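Local coordinates for L-lysine 6-monooxygenase involved in desferrioxamine biosynthesis (Erwinia amylovora CFBP1430, PDB 5O8P) that hydroxylates a terminal amine of cadaverine, as an FAD-dependent and NADPH-dependent monooxygenase, in the biosynthesis of the siderophore desferrioxamine, at the interface of chains A and B and the interface of chains A and C. Sequence-based numbering; all coordinates share one arbitrary frame. Chains: chain A/B/C, L-lysine 6-monooxygenase involved in desferrioxamine biosynthesis.

Contact 1: the interface of chains A and B. Residues chain A 216, 285, 288-289, 291; chain B 53, 99.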
loop_
_atom_site.group_PDB
_atom_site.type_symbol
_atom_site.label_atom_id
_atom_site.label_comp_id
_atom_site.label_asym_id
_atom_site.label_seq_id
_atom_site.Cartn_x
_atom_site.Cartn_y
_atom_site.Cartn_z
ATOM N N ASP A 216 13.902 7.116 23.813
ATOM C CA ASP A 216 14.904 6.170 24.342
ATOM C C ASP A 216 16.273 6.757 24.646
ATOM O O ASP A 216 16.960 6.333 25.559
ATOM C CB ASP A 216 15.257 5.161 23.226
ATOM C CG ASP A 216 14.339 3.995 23.153
ATOM O OD1 ASP A 216 13.460 3.816 24.027
ATOM O OD2 ASP A 216 14.527 3.199 22.212
ATOM N N LEU A 285 5.013 3.499 16.335
ATOM C CA LEU A 285 6.251 3.791 17.061
ATOM C C LEU A 285 6.047 3.746 18.572
ATOM O O LEU A 285 6.911 3.238 19.267
ATOM C CB LEU A 285 6.854 5.127 16.635
ATOM C CG LEU A 285 8.277 5.395 17.151
ATOM C CD1 LEU A 285 9.269 4.309 16.754
ATOM C CD2 LEU A 285 8.748 6.751 16.645
ATOM N N VAL A 288 6.143 0.070 19.264
ATOM C CA VAL A 288 7.517 -0.485 19.261
ATOM C C VAL A 288 8.358 -0.046 20.460
ATOM O O VAL A 288 9.099 -0.856 21.031
ATOM C CB VAL A 288 8.276 -0.141 17.955
ATOM C CG1 VAL A 288 9.773 -0.448 18.066
ATOM C CG2 VAL A 288 7.688 -0.921 16.797
ATOM N N LYS A 289 8.262 1.228 20.824
ATOM C CA LYS A 289 9.001 1.735 21.969
ATOM C C LYS A 289 8.511 1.056 23.237
ATOM O O LYS A 289 9.316 0.703 24.084
ATOM C CB LYS A 289 8.858 3.243 22.122
ATOM C CG LYS A 289 9.432 4.077 20.996
ATOM C CD LYS A 289 10.917 4.242 21.116
ATOM C CE LYS A 289 11.552 4.798 19.856
ATOM N NZ LYS A 289 13.026 4.814 20.009
ATOM N N LEU A 291 7.661 -1.845 23.840
ATOM C CA LEU A 291 8.215 -3.176 24.059
ATOM C C LEU A 291 9.369 -3.246 25.061
ATOM O O LEU A 291 9.637 -4.319 25.557
ATOM C CB LEU A 291 8.680 -3.790 22.735
ATOM C CG LEU A 291 7.672 -3.918 21.602
ATOM C CD1 LEU A 291 8.285 -4.704 20.459
ATOM C CD2 LEU A 291 6.398 -4.582 22.091
ATOM N N GLU B 53 15.705 -2.359 16.707
ATOM C CA GLU B 53 14.375 -1.816 17.030
ATOM C C GLU B 53 13.390 -1.852 15.856
ATOM O O GLU B 53 12.205 -2.133 16.044
ATOM C CB GLU B 53 14.493 -0.375 17.545
ATOM C CG GLU B 53 13.165 0.370 17.617
ATOM C CD GLU B 53 13.269 1.721 18.304
ATOM O OE1 GLU B 53 13.801 1.786 19.438
ATOM O OE2 GLU B 53 12.796 2.718 17.710
ATOM N N MET B 99 7.591 -7.576 15.343
ATOM C CA MET B 99 8.937 -7.071 15.591
ATOM C C MET B 99 9.770 -8.241 16.126
ATOM O O MET B 99 9.271 -9.016 16.925
ATOM C CB MET B 99 8.906 -5.983 16.664
ATOM C CG MET B 99 8.016 -4.768 16.417
ATOM S SD MET B 99 8.075 -4.050 14.768
ATOM C CE MET B 99 9.814 -3.719 14.484
#

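Contact 2: the interface of chains A and C. Residues chain A 429-432; chain C 329-331.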
loop_
_atom_site.group_PDB
_atom_site.type_symbol
_atom_site.label_atom_id
_atom_site.label_comp_id
_atom_site.label_asym_id
_atom_site.label_seq_id
_atom_site.Cartn_x
_atom_site.Cartn_y
_atom_site.Cartn_z
ATOM N N ALA A 429 -27.356 22.743 -5.135
ATOM C CA ALA A 429 -28.668 22.267 -5.567
ATOM C C ALA A 429 -28.767 22.465 -7.069
ATOM O O ALA A 429 -28.211 23.431 -7.599
ATOM C CB ALA A 429 -29.782 23.036 -4.870
ATOM N N GLN A 430 -29.444 21.539 -7.745
ATOM C CA GLN A 430 -29.631 21.601 -9.191
ATOM C C GLN A 430 -30.768 20.689 -9.629
ATOM O O GLN A 430 -30.610 19.464 -9.646
ATOM C CB GLN A 430 -28.341 21.208 -9.915
ATOM C CG GLN A 430 -28.452 21.211 -11.433
ATOM C CD GLN A 430 -27.178 20.728 -12.093
ATOM O OE1 GLN A 430 -26.075 21.210 -11.789
ATOM N NE2 GLN A 430 -27.320 19.764 -13.005
ATOM N N SER A 431 -31.899 21.287 -10.007
ATOM C CA SER A 431 -33.063 20.520 -10.472
ATOM C C SER A 431 -32.838 19.907 -11.855
ATOM O O SER A 431 -31.972 20.364 -12.612
ATOM C CB SER A 431 -34.330 21.375 -10.475
ATOM O OG SER A 431 -34.762 21.631 -9.160
ATOM N N GLU A 432 -33.564 18.829 -12.134
ATOM C CA GLU A 432 -33.503 18.171 -13.427
ATOM C C GLU A 432 -34.546 18.824 -14.346
ATOM O O GLU A 432 -35.725 18.870 -13.991
ATOM C CB GLU A 432 -33.747 16.663 -13.281
ATOM C CG GLU A 432 -33.092 15.847 -14.386
ATOM C CD GLU A 432 -33.195 14.346 -14.191
ATOM O OE1 GLU A 432 -32.766 13.835 -13.130
ATOM O OE2 GLU A 432 -33.682 13.673 -15.120
ATOM N N TYR C 329 -34.647 21.280 -4.462
ATOM C CA TYR C 329 -34.505 20.888 -5.866
ATOM C C TYR C 329 -35.078 19.502 -6.114
ATOM O O TYR C 329 -35.199 18.715 -5.191
ATOM C CB TYR C 329 -33.039 20.946 -6.312
ATOM C CG TYR C 329 -32.107 19.875 -5.754
ATOM C CD1 TYR C 329 -31.596 19.956 -4.454
ATOM C CD2 TYR C 329 -31.692 18.809 -6.552
ATOM C CE1 TYR C 329 -30.719 18.992 -3.964
ATOM C CE2 TYR C 329 -30.818 17.844 -6.074
ATOM C CZ TYR C 329 -30.341 17.935 -4.785
ATOM O OH TYR C 329 -29.490 16.959 -4.334
ATOM N N SER C 330 -35.436 19.220 -7.365
ATOM C CA SER C 330 -36.024 17.931 -7.755
ATOM C C SER C 330 -35.084 17.161 -8.682
ATOM O O SER C 330 -34.256 17.748 -9.365
ATOM C CB SER C 330 -37.400 18.126 -8.415
ATOM O OG SER C 330 -37.276 18.801 -9.645
ATOM N N ARG C 331 -35.240 15.845 -8.684
ATOM C CA ARG C 331 -34.449 14.939 -9.509
ATOM C C ARG C 331 -35.355 13.805 -9.952
ATOM O O ARG C 331 -36.329 13.494 -9.265
ATOM C CB ARG C 331 -33.281 14.349 -8.706
ATOM C CG ARG C 331 -32.136 15.270 -8.290
ATOM C CD ARG C 331 -31.536 16.137 -9.377
ATOM N NE ARG C 331 -30.825 15.398 -10.403
ATOM C CZ ARG C 331 -30.211 15.980 -11.430
ATOM N NH1 ARG C 331 -30.195 17.313 -11.566
ATOM N NH2 ARG C 331 -29.551 15.232 -12.309
#

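Contact 3: the interface of chains A and C. Residues chain A 235, 237, 240, 243, 269-270; chain C 230-233, 269.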
loop_
_atom_site.group_PDB
_atom_site.type_symbol
_atom_site.label_atom_id
_atom_site.label_comp_id
_atom_site.label_asym_id
_atom_site.label_seq_id
_atom_site.Cartn_x
_atom_site.Cartn_y
_atom_site.Cartn_z
ATOM N N GLU A 235 -8.532 14.527 5.512
ATOM C CA GLU A 235 -9.358 13.706 4.616
ATOM C C GLU A 235 -8.832 13.720 3.167
ATOM O O GLU A 235 -8.854 14.748 2.497
ATOM C CB GLU A 235 -10.819 14.133 4.679
ATOM C CG GLU A 235 -11.804 13.050 4.176
ATOM C CD GLU A 235 -13.240 13.301 4.667
ATOM O OE1 GLU A 235 -13.432 13.506 5.879
ATOM O OE2 GLU A 235 -14.180 13.325 3.831
ATOM N N THR A 237 -9.460 10.985 0.756
ATOM C CA THR A 237 -10.206 10.098 -0.116
ATOM C C THR A 237 -10.662 10.910 -1.319
ATOM O O THR A 237 -11.035 12.079 -1.179
ATOM C CB THR A 237 -11.411 9.488 0.626
ATOM O OG1 THR A 237 -12.129 10.523 1.322
ATOM C CG2 THR A 237 -10.945 8.422 1.612
ATOM N N THR A 240 -13.705 13.307 -1.745
ATOM C CA THR A 240 -13.533 14.559 -0.967
ATOM C C THR A 240 -12.504 15.497 -1.614
ATOM O O THR A 240 -12.683 16.711 -1.566
ATOM C CB THR A 240 -13.155 14.284 0.509
ATOM O OG1 THR A 240 -14.209 13.544 1.124
ATOM C CG2 THR A 240 -12.927 15.562 1.287
ATOM N N MET A 243 -13.623 18.390 -3.739
ATOM C CA MET A 243 -14.015 19.666 -3.140
ATOM C C MET A 243 -12.938 20.732 -3.307
ATOM O O MET A 243 -13.245 21.899 -3.124
ATOM C CB MET A 243 -14.356 19.505 -1.655
ATOM C CG MET A 243 -15.551 18.617 -1.372
ATOM S SD MET A 243 -15.809 18.293 0.385
ATOM C CE MET A 243 -16.619 19.798 0.900
ATOM N N ASN A 269 -10.916 18.893 9.252
ATOM C CA ASN A 269 -10.372 17.648 8.643
ATOM C C ASN A 269 -9.956 17.805 7.164
ATOM O O ASN A 269 -9.109 17.051 6.687
ATOM C CB ASN A 269 -11.219 16.365 8.891
ATOM C CG ASN A 269 -12.705 16.549 8.662
ATOM O OD1 ASN A 269 -13.172 17.587 8.198
ATOM N ND2 ASN A 269 -13.465 15.523 9.012
ATOM N N LEU A 270 -10.522 18.788 6.459
ATOM C CA LEU A 270 -10.208 19.014 5.047
ATOM C C LEU A 270 -8.893 19.776 4.794
ATOM O O LEU A 270 -8.332 19.677 3.698
ATOM C CB LEU A 270 -11.377 19.724 4.337
ATOM C CG LEU A 270 -12.784 19.082 4.306
ATOM C CD1 LEU A 270 -13.638 19.728 3.221
ATOM C CD2 LEU A 270 -12.737 17.566 4.150
ATOM N N ARG C 230 -20.411 14.812 3.014
ATOM C CA ARG C 230 -19.471 14.301 2.029
ATOM C C ARG C 230 -19.712 12.819 1.881
ATOM O O ARG C 230 -20.521 12.253 2.613
ATOM C CB ARG C 230 -18.040 14.529 2.514
ATOM C CG ARG C 230 -17.631 15.980 2.701
ATOM C CD ARG C 230 -16.173 16.040 3.117
ATOM N NE ARG C 230 -15.991 15.376 4.408
ATOM C CZ ARG C 230 -16.297 15.907 5.590
ATOM N NH1 ARG C 230 -16.771 17.157 5.696
ATOM N NH2 ARG C 230 -16.098 15.184 6.687
ATOM N N PHE C 231 -18.989 12.186 0.966
ATOM C CA PHE C 231 -18.875 10.713 0.958
ATOM C C PHE C 231 -17.713 10.386 1.880
ATOM O O PHE C 231 -16.620 10.023 1.435
ATOM C CB PHE C 231 -18.676 10.166 -0.471
ATOM C CG PHE C 231 -19.777 10.561 -1.410
ATOM C CD1 PHE C 231 -19.713 11.755 -2.099
ATOM C CD2 PHE C 231 -20.907 9.782 -1.548
ATOM C CE1 PHE C 231 -20.741 12.152 -2.933
ATOM C CE2 PHE C 231 -21.940 10.178 -2.379
ATOM C CZ PHE C 231 -21.858 11.359 -3.073
ATOM N N TYR C 232 -17.948 10.556 3.184
ATOM C CA TYR C 232 -16.859 10.499 4.161
ATOM C C TYR C 232 -16.409 9.057 4.323
ATOM O O TYR C 232 -17.231 8.138 4.294
ATOM C CB TYR C 232 -17.175 11.169 5.525
ATOM C CG TYR C 232 -18.515 10.872 6.163
ATOM C CD1 TYR C 232 -18.862 9.570 6.565
ATOM C CD2 TYR C 232 -19.433 11.901 6.408
ATOM C CE1 TYR C 232 -20.100 9.295 7.136
ATOM C CE2 TYR C 232 -20.676 11.636 6.988
ATOM C CZ TYR C 232 -21.009 10.328 7.354
ATOM O OH TYR C 232 -22.236 10.035 7.937
ATOM N N PRO C 233 -15.090 8.847 4.446
ATOM C CA PRO C 233 -14.616 7.511 4.749
ATOM C C PRO C 233 -14.800 7.159 6.222
ATOM O O PRO C 233 -14.926 8.048 7.083
ATOM C CB PRO C 233 -13.129 7.584 4.411
ATOM C CG PRO C 233 -12.765 9.003 4.692
ATOM C CD PRO C 233 -13.976 9.810 4.334
ATOM N N ASN C 269 -18.366 9.497 11.048
ATOM C CA ASN C 269 -17.068 9.005 10.498
ATOM C C ASN C 269 -16.580 7.700 11.161
ATOM O O ASN C 269 -15.925 6.872 10.516
ATOM C CB ASN C 269 -15.896 9.995 10.738
ATOM C CG ASN C 269 -16.178 11.420 10.306
ATOM O OD1 ASN C 269 -17.223 11.733 9.741
ATOM N ND2 ASN C 269 -15.226 12.302 10.592
#

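Contact 1: the interface of chains A and B
A:Val288 divides its two methyls between two residues of the neighbouring chain of the deposited assembly, across an interface whose biological relevance is inferred. With CG1 anti to the backbone N (chi1 168°), that branch meets the CG methylene of B:Glu53 at 3.5 Å, while CG2 faces the thioether sulfur of B:Met99, with 3.7 Å between CG2 and SD. The methionine chain, folded at chi2 and chi3, runs at about a right angle to the valine, and its CB and CG also meet A:Leu291, whose CD1 lies 4.1 Å from B:Met99 CG. B:Glu53 carries the contact from this apolar centre to its rim. Its chain is extended beyond CG, passes the valine and delivers the carboxylate to the ammonium group of A:Lys289, forming a salt bridge. The lysine bends at chi2 (-80°) and then runs straight to NZ. A:Lys289 NZ lies 3.2 Å from B:Glu53 OE1, which accepts on its syn lone pair. A weak bond joins the same A:Lys289 NZ to B:Glu53 OE2 at 3.1 Å. A:Asp216 OD2 offers A:Lys289 NZ another weak bond, of 3.1 Å. If the poorly ordered A:Asp216 is placed correctly, the lysine charge may offset repulsion between it and B:Glu53. In the fold, A:Val288 and A:Lys289 lie near the end of helix 276-290, A:Leu291 follows directly, and on the partner B:Met99 closes the short strand 97-99 while B:Glu53 sits in a loop.

Contact 2: the interface of chains A and C
The C-terminal segment of chain A, extended through A:Ser431 and A:Glu432, lies against strand 327-333 of chain C, and A:Glu432 N donates to C:Ser330 O at 3.1 Å. One residue earlier a side chain takes over the pairing: A:Ser431 OG, anti to its own carbonyl carbon, accepts from C:Ser330 N at 3.1 Å in a nearly straight bond, 166° at the hydrogen. C:Ser330 is therefore gripped through both its backbone N-H and its carbonyl. On one flank the ring of C:Tyr329 turns a face to the incoming chain, with the backbone N of A:Gln430 3.6 Å above its plane toward the rim. The methyl of A:Ala429 adds to this packing, its CB 3.6 Å from C:Tyr329 CD1. C:Arg331, bent at chi2 and chi3, curls back so that NH1 donates to A:Gln430 O at 2.9 Å. That donor stands above the carbonyl plane, 39° out of it, away from a lone-pair direction. A:Glu432 crosses the arginine at about a right angle: its CB lies above one guanidinium face, toward the rim, and OE1 makes a long salt bridge of 3.6 Å to C:Arg331 NH2, the two flat groups turned 58° apart. In the deposited assembly these bonds hold the tail of one chain on a strand of the other, an exchange that the two-fold makes mutual and that may stabilise the association of the two chains.

Contact 3: the interface of chains A and C
Loop residues 230-233 of chain C lie against a surface of chain A that includes A:Glu235, A:Thr237, A:Met243, the short helix 238-241 and the 3-10 helix 268-270, with C:Arg230 and C:Pro233 doing most of the touching. C:Arg230 is the main probe, its chain turned at chi3 (-63°) to meet A:Glu235 tip to tip. The resulting salt bridge places C:Arg230 NE 2.8 Å from A:Glu235 OE2, with the donor 36° above the carboxylate plane. A weak second bond pairs NH2 of the arginine with OE1, and the carboxylate and guanidinium planes are 62° apart. Behind the carboxylate, A:Thr240 OG1 donates to the anti lone pair of A:Glu235 OE2 at 2.7 Å; the oxygen thus accepts from both chains, and A:Thr240 probably positions the carboxylate as a second-shell residue. Apolar groups pack against the arginine: A:Leu270 CD2 lies 3.8 Å above the plane of the C:Arg230 guanidinium, toward its rim, and A:Met243 SD packs 3.6 Å from C:Arg230 CD. Alongside, C:Pro233 CG touches A:Thr237 CG2 at 3.6 Å, and its CD lies against the A:Glu235 carboxylate. The site joins the chains beside C:Tyr232, an NADP(+)-binding residue; the structure alone shows no effect on that function.

Contact 2 and contact 3 belong to one A–C interface, their C-alpha centres about 23 Å apart, whereas contact 1 lies on the A–B interface, about 32 Å from contact 3 and 55 Å from contact 2. The three share no residue. Chain A thus meets two neighbours through separate surfaces: helix 276-290 serves chain B, while the 3-10 helix 268-270, only a few residues earlier in sequence, and the C-terminal tail serve chain C. Each interface is two-fold symmetric, so every contact has a twin, and two different dyads of this kind are consistent with the four-subunit deposited assembly, although the structure alone does not establish that state in solution.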